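Local coordinates for DUF3861 domain-containing protein (PDB 3CJL) that is of unknown function but forms a small domain of helices and an antiparallel beta-sheet that pairs with a second copy of itself in the crystal, at residues A50-V53 against G54-L57; G59-M62 against M63-K67; A76-R79 against A80-N84. All coordinates share one frame; numbering follows the deposited sequence.

Interaction 1. Residues A50-V53 against G54-L57; sequences AFMV and GLKL. With EDO (1,2-ethanediol), chain C.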
loop_
_atom_site.group_PDB
_atom_site.type_symbol
_atom_site.label_atom_id
_atom_site.label_comp_id
_atom_site.label_asym_id
_atom_site.label_seq_id
_atom_site.Cartn_x
_atom_site.Cartn_y
_atom_site.Cartn_z
ATOM N N ALA A 50 0.301 -0.534 -8.888
ATOM C CA ALA A 50 0.150 -1.273 -7.610
ATOM C C ALA A 50 1.132 -0.796 -6.516
ATOM O O ALA A 50 0.774 -0.589 -5.376
ATOM C CB ALA A 50 0.329 -2.800 -7.854
ATOM N N PHE A 51 2.381 -0.633 -6.907
ATOM C CA PHE A 51 3.450 -0.173 -6.033
ATOM C C PHE A 51 3.156 1.207 -5.466
ATOM O O PHE A 51 3.270 1.411 -4.259
ATOM C CB PHE A 51 4.789 -0.253 -6.809
ATOM C CG PHE A 51 5.841 0.686 -6.361
ATOM C CD1 PHE A 51 6.598 0.434 -5.241
ATOM C CD2 PHE A 51 6.112 1.817 -7.100
ATOM C CE1 PHE A 51 7.579 1.339 -4.863
ATOM C CE2 PHE A 51 7.083 2.691 -6.714
ATOM C CZ PHE A 51 7.808 2.451 -5.601
HETATM N N MSE A 52 2.748 2.131 -6.327
HETATM C CA MSE A 52 2.447 3.508 -5.919
HETATM C C MSE A 52 1.193 3.608 -5.066
HETATM O O MSE A 52 1.181 4.321 -4.079
HETATM C CB MSE A 52 2.343 4.399 -7.150
HETATM C CG MSE A 52 3.712 4.647 -7.828
HETATM SE SE MSE A 52 5.022 5.648 -6.720
HETATM C CE MSE A 52 3.758 6.957 -6.064
ATOM N N VAL A 53 0.148 2.861 -5.411
ATOM C CA VAL A 53 -1.075 2.830 -4.592
ATOM C C VAL A 53 -0.776 2.263 -3.208
ATOM O O VAL A 53 -1.178 2.836 -2.193
ATOM C CB VAL A 53 -2.201 2.008 -5.270
ATOM C CG1 VAL A 53 -3.365 1.741 -4.303
ATOM C CG2 VAL A 53 -2.698 2.729 -6.516
ATOM N N GLY A 54 -0.067 1.143 -3.178
ATOM C CA GLY A 54 0.273 0.475 -1.940
ATOM C C GLY A 54 1.126 1.310 -1.020
ATOM O O GLY A 54 0.817 1.427 0.162
ATOM N N LEU A 55 2.176 1.902 -1.581
ATOM C CA LEU A 55 3.083 2.811 -0.858
ATOM C C LEU A 55 2.403 4.067 -0.241
ATOM O O LEU A 55 2.704 4.450 0.889
ATOM C CB LEU A 55 4.176 3.257 -1.822
ATOM C CG LEU A 55 5.319 4.122 -1.325
ATOM C CD1 LEU A 55 6.126 3.344 -0.320
ATOM C CD2 LEU A 55 6.159 4.545 -2.519
ATOM N N LYS A 56 1.535 4.730 -1.010
ATOM C CA LYS A 56 0.790 5.885 -0.519
ATOM C C LYS A 56 -0.220 5.493 0.570
ATOM O O LYS A 56 -0.399 6.228 1.524
ATOM C CB LYS A 56 0.062 6.627 -1.646
ATOM C CG LYS A 56 0.906 7.154 -2.803
ATOM C CD LYS A 56 2.216 7.836 -2.429
ATOM C CE LYS A 56 2.031 9.173 -1.824
ATOM N NZ LYS A 56 3.395 9.832 -1.672
ATOM N N LEU A 57 -0.870 4.341 0.434
ATOM C CA LEU A 57 -1.786 3.855 1.468
ATOM C C LEU A 57 -1.051 3.574 2.765
ATOM O O LEU A 57 -1.415 4.127 3.781
ATOM C CB LEU A 57 -2.547 2.597 1.029
ATOM C CG LEU A 57 -3.694 2.797 0.036
ATOM C CD1 LEU A 57 -4.229 1.434 -0.426
ATOM C CD2 LEU A 57 -4.805 3.671 0.642
HETATM C C1 EDO C . 6.700 10.324 -5.778
HETATM O O1 EDO C . 7.439 9.259 -6.397
HETATM C C2 EDO C . 6.269 9.916 -4.370
HETATM O O2 EDO C . 5.483 10.953 -3.753
#
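The amide N of Leu-55 donates to Phe-51 O at 2.9 Å, with an N-H...O angle of 163°. Gly-54 N to Ala-50 O is just as short. These i to i+4 bonds belong to the middle of helix 45-64, at the centre of the chain. Lys-56 N and Leu-57 N repeat the pattern on Met-52 O and Val-53 O.

Three side-chain pairs, each one turn apart, follow this ladder, and the two members of each lie side by side and point the same way. In the first, Phe-51 CZ meets the Leu-55 methyl CD2 at 4.1 Å. The methyl comes obliquely to the ring. The Phe-51 ring also meets Phe-71 of the second subunit, with planes at about 80°. Leu-55 packs on Phe-58 of that subunit and on Met-82 and Leu-85 of helix 75-86.

In the second pair, Met-52, a selenomethionine, brings its end methyl CE 4.0 Å from Lys-56 CD. Its chain bends at both chi2 and chi3, which brings the methyl round to the lysine chain. Met-52 also packs on Leu-33, Leu-34 and Val-37 of helix 30-37. In the third, Val-53 CG1 lies 4.0 Å from Leu-57 CD1. Val-53 continues onto Leu-57 of the second subunit, while Leu-57 of this chain touches Phe-24 of strand 19-26. Lys-56 leads outward from this apolar row, and its ammonium forms a salt bridge with Asp-28. Its NZ also gives a hydrogen bond to O2 of a 1,2-ethanediol at 3.2 Å.

Interaction 2. Residues G59-M62 against M63-K67; sequences GEVM and MQQRK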
loop_
_atom_site.group_PDB
_atom_site.type_symbol
_atom_site.label_atom_id
_atom_site.label_comp_id
_atom_site.label_asym_id
_atom_site.label_seq_id
_atom_site.Cartn_x
_atom_site.Cartn_y
_atom_site.Cartn_z
ATOM N N GLY A 59 2.084 4.381 3.647
ATOM C CA GLY A 59 2.865 5.552 4.030
ATOM C C GLY A 59 2.082 6.642 4.743
ATOM O O GLY A 59 2.571 7.232 5.696
ATOM N N GLU A 60 0.877 6.908 4.261
ATOM C CA GLU A 60 -0.071 7.802 4.929
ATOM C C GLU A 60 -0.419 7.334 6.357
ATOM O O GLU A 60 -0.453 8.146 7.277
ATOM C CB GLU A 60 -1.336 7.921 4.080
ATOM C CG GLU A 60 -2.436 8.792 4.647
ATOM C CD GLU A 60 -1.990 10.220 4.943
ATOM O OE1 GLU A 60 -1.224 10.805 4.137
ATOM O OE2 GLU A 60 -2.421 10.750 5.994
ATOM N N VAL A 61 -0.657 6.042 6.553
ATOM C CA VAL A 61 -0.965 5.523 7.906
ATOM C C VAL A 61 0.197 5.733 8.885
ATOM O O VAL A 61 -0.001 6.113 10.041
ATOM C CB VAL A 61 -1.377 4.032 7.887
ATOM C CG1 VAL A 61 -1.553 3.517 9.312
ATOM C CG2 VAL A 61 -2.676 3.849 7.118
HETATM N N MSE A 62 1.401 5.478 8.418
HETATM C CA MSE A 62 2.593 5.724 9.215
HETATM C C MSE A 62 2.777 7.218 9.539
HETATM O O MSE A 62 3.194 7.537 10.645
HETATM C CB MSE A 62 3.822 5.152 8.515
HETATM C CG MSE A 62 3.759 3.634 8.448
HETATM SE SE MSE A 62 5.411 2.768 7.872
HETATM C CE MSE A 62 5.976 4.048 6.509
HETATM N N MSE A 63 2.454 8.114 8.603
HETATM C CA MSE A 63 2.458 9.567 8.884
HETATM C C MSE A 63 1.487 9.896 10.019
HETATM O O MSE A 63 1.787 10.706 10.872
HETATM C CB MSE A 63 1.997 10.409 7.681
HETATM C CG MSE A 63 2.864 10.445 6.438
HETATM SE SE MSE A 63 4.730 10.619 6.790
HETATM C CE MSE A 63 5.293 8.622 6.613
ATOM N N GLN A 64 0.313 9.266 9.995
ATOM C CA GLN A 64 -0.704 9.467 11.040
ATOM C C GLN A 64 -0.338 8.829 12.378
ATOM O O GLN A 64 -0.788 9.286 13.415
ATOM C CB GLN A 64 -2.039 8.922 10.564
ATOM C CG GLN A 64 -2.588 9.684 9.375
ATOM C CD GLN A 64 -3.830 9.062 8.803
ATOM O OE1 GLN A 64 -4.456 8.218 9.428
ATOM N NE2 GLN A 64 -4.195 9.477 7.598
ATOM N N GLN A 65 0.473 7.773 12.343
ATOM C CA GLN A 65 0.859 7.010 13.534
ATOM C C GLN A 65 2.374 7.081 13.760
ATOM O O GLN A 65 2.993 6.086 14.121
ATOM C CB GLN A 65 0.396 5.550 13.359
ATOM C CG GLN A 65 -1.123 5.373 13.237
ATOM C CD GLN A 65 -1.864 5.512 14.567
ATOM O OE1 GLN A 65 -2.741 6.355 14.716
ATOM N NE2 GLN A 65 -1.512 4.682 15.529
ATOM N N ARG A 66 2.948 8.276 13.576
ATOM C CA ARG A 66 4.402 8.529 13.671
ATOM C C ARG A 66 5.040 8.047 14.983
ATOM O O ARG A 66 6.147 7.519 14.967
ATOM C CB ARG A 66 4.687 10.042 13.479
ATOM C CG ARG A 66 6.174 10.415 13.429
ATOM C CD ARG A 66 6.460 11.908 13.090
ATOM N NE ARG A 66 5.895 12.268 11.794
ATOM C CZ ARG A 66 6.371 11.874 10.610
ATOM N NH1 ARG A 66 7.463 11.103 10.503
ATOM N NH2 ARG A 66 5.737 12.258 9.510
ATOM N N LYS A 67 4.329 8.244 16.094
ATOM C CA LYS A 67 4.798 7.897 17.454
ATOM C C LYS A 67 4.681 6.402 17.827
ATOM O O LYS A 67 5.210 5.967 18.851
ATOM C CB LYS A 67 4.041 8.739 18.496
#
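Gln-64 NE2 donates to Glu-60 OE2 at 2.7 Å, with an N-H...O angle of 155°. The bond uses the anti lone pair of OE2, the one turned away from the other carboxylate oxygen. OE2 sits 16° out of the amide plane, and the carboxylate and amide planes are 61° apart. Glu-60 has CG anti to its N and then bends at chi2, which swings the carboxylate toward the glutamine. The Gln-64 chain runs extended beyond CG to meet it.

Beside them, the end methyl CE of Met-63, a selenomethionine, curls back to 3.2 Å from Gly-59 O. That oxygen also accepts Met-63 N at 3.0 Å. Gln-64 N bonds to Glu-60 O in the same way.

This is the C-terminal end of helix 45-64. Gln-65 is the first residue to leave helical backbone angles, and its N makes two weak bonds, to Val-61 O at 2.9 Å and to Met-62 O at 3.2 Å.

Further out, Glu-60 packs on Phe-24, Leu-26 and His-27. Met-62 rests on Phe-71 and Phe-74, and on Phe-81 of the second subunit. The other end of the Gln-64 amide, OE1, is held by Gln-47 NE2 of the second subunit.

Interaction 3. Residues A76-R79 against A80-N84; sequences APFR and AFMMN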
loop_
_atom_site.group_PDB
_atom_site.type_symbol
_atom_site.label_atom_id
_atom_site.label_comp_id
_atom_site.label_asym_id
_atom_site.label_seq_id
_atom_site.Cartn_x
_atom_site.Cartn_y
_atom_site.Cartn_z
ATOM N N ALA A 76 13.213 6.207 9.477
ATOM C CA ALA A 76 14.476 6.583 8.849
ATOM C C ALA A 76 14.683 5.863 7.513
ATOM O O ALA A 76 14.760 6.531 6.484
ATOM C CB ALA A 76 15.667 6.354 9.798
ATOM N N PRO A 77 14.770 4.513 7.511
ATOM C CA PRO A 77 14.931 3.817 6.224
ATOM C C PRO A 77 13.782 4.044 5.221
ATOM O O PRO A 77 14.019 4.035 4.017
ATOM C CB PRO A 77 15.065 2.345 6.624
ATOM C CG PRO A 77 14.578 2.262 8.007
ATOM C CD PRO A 77 14.781 3.566 8.641
ATOM N N PHE A 78 12.579 4.286 5.715
ATOM C CA PHE A 78 11.444 4.568 4.862
ATOM C C PHE A 78 11.578 5.934 4.155
ATOM O O PHE A 78 11.311 6.056 2.970
ATOM C CB PHE A 78 10.123 4.520 5.636
ATOM C CG PHE A 78 8.933 4.657 4.744
ATOM C CD1 PHE A 78 8.613 3.633 3.848
ATOM C CD2 PHE A 78 8.170 5.829 4.732
ATOM C CE1 PHE A 78 7.526 3.761 2.970
ATOM C CE2 PHE A 78 7.073 5.966 3.862
ATOM C CZ PHE A 78 6.748 4.932 2.991
ATOM N N ARG A 79 11.973 6.952 4.904
ATOM C CA ARG A 79 12.263 8.254 4.334
ATOM C C ARG A 79 13.389 8.190 3.293
ATOM O O ARG A 79 13.300 8.832 2.265
ATOM C CB ARG A 79 12.629 9.254 5.432
ATOM C CG ARG A 79 12.692 10.676 4.908
ATOM C CD ARG A 79 12.587 11.727 6.032
ATOM N NE ARG A 79 12.586 13.085 5.486
ATOM C CZ ARG A 79 13.672 13.698 5.020
ATOM N NH1 ARG A 79 14.871 13.110 5.020
ATOM N NH2 ARG A 79 13.574 14.922 4.546
ATOM N N ALA A 80 14.435 7.412 3.569
ATOM C CA ALA A 80 15.540 7.239 2.631
ATOM C C ALA A 80 15.068 6.560 1.342
ATOM O O ALA A 80 15.508 6.908 0.249
ATOM C CB ALA A 80 16.678 6.438 3.276
ATOM N N PHE A 81 14.171 5.592 1.488
ATOM C CA PHE A 81 13.568 4.908 0.352
ATOM C C PHE A 81 12.732 5.903 -0.475
ATOM O O PHE A 81 12.831 5.941 -1.708
ATOM C CB PHE A 81 12.718 3.739 0.857
ATOM C CG PHE A 81 11.931 3.048 -0.205
ATOM C CD1 PHE A 81 12.560 2.203 -1.107
ATOM C CD2 PHE A 81 10.569 3.241 -0.307
ATOM C CE1 PHE A 81 11.823 1.540 -2.085
ATOM C CE2 PHE A 81 9.835 2.592 -1.284
ATOM C CZ PHE A 81 10.470 1.740 -2.176
HETATM N N MSE A 82 11.935 6.715 0.211
HETATM C CA MSE A 82 11.113 7.728 -0.452
HETATM C C MSE A 82 11.955 8.748 -1.192
HETATM O O MSE A 82 11.603 9.138 -2.292
HETATM C CB MSE A 82 10.226 8.471 0.544
HETATM C CG MSE A 82 9.062 7.660 1.117
HETATM SE SE MSE A 82 7.928 6.852 -0.198
HETATM C CE MSE A 82 7.482 8.457 -1.227
HETATM N N MSE A 83 13.060 9.174 -0.586
HETATM C CA MSE A 83 13.950 10.138 -1.231
HETATM C C MSE A 83 14.603 9.570 -2.483
HETATM O O MSE A 83 14.753 10.283 -3.460
HETATM C CB MSE A 83 15.027 10.635 -0.271
HETATM C CG MSE A 83 14.582 11.784 0.618
HETATM SE SE MSE A 83 15.987 12.169 1.904
HETATM C CE MSE A 83 17.541 11.920 0.833
ATOM N N ASN A 84 14.996 8.301 -2.451
ATOM C CA ASN A 84 15.546 7.649 -3.638
ATOM C C ASN A 84 14.502 7.502 -4.759
ATOM O O ASN A 84 14.841 7.683 -5.925
ATOM C CB ASN A 84 16.148 6.297 -3.300
ATOM C CG ASN A 84 16.835 5.665 -4.491
ATOM O OD1 ASN A 84 17.879 6.138 -4.928
ATOM N ND2 ASN A 84 16.244 4.606 -5.033
#
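Phe-78 and Met-82, a selenomethionine, lie side by side and point the same way, one helical turn apart. Met-82 CG sits over one face of the Phe-78 ring, 4.2 Å from its centroid and displaced toward the rim. This is a CH-pi contact, and its closest atom pair is Phe-78 CE2 to Met-82 CG at 3.8 Å. The selenium is more oblique, 4.5 Å from the Phe-78 ring centroid and 36° off the normal. The bend at chi2 (-54°) of Met-82 sets SE beside the ring, 3.9 Å from Phe-78 CZ.

Arg-79 and Met-83 are also one turn apart, but their chains slant across one another. The arginine is extended from CG to NE, and its NH1 reaches 3.4 Å from Met-83 SE, which comes obliquely to the guanidinium. Phe-81 leads elsewhere: its ring stacks on Phe-74 of the second subunit and also touches Leu-55 of helix 45-64 in its own chain.

Met-82 N to Phe-78 O and Met-83 N to Arg-79 O, both 2.9 Å, fix the spacing of the two pairs. Helix 75-86 is amphipathic here: Phe-78 and Phe-81 are buried, Arg-79 and Met-83 are exposed, and Phe-78 with Met-82 forms an i to i+4 Met-aromatic contact.

From the N terminus, strands 4-12 and 19-26 and helix 30-37 come before all three contacts. Interaction 1 then lies in the middle of helix 45-64, and interaction 2 at its C-terminal end. Helix 69-72 follows, and interaction 3 lies on helix 75-86. Each contact is local and closes no long loop. The three run in series, without nesting or crossing. Interactions 1 and 3 meet where Leu-55 CD1 packs 3.6 Å from Phe-78 CE1. Interactions 2 and 3 meet through Met-62 CE and Phe-78 CD2, so the Phe-78 ring touches both. Helix 75-86 is thereby packed along helix 45-64, and all three contacts also touch the second subunit.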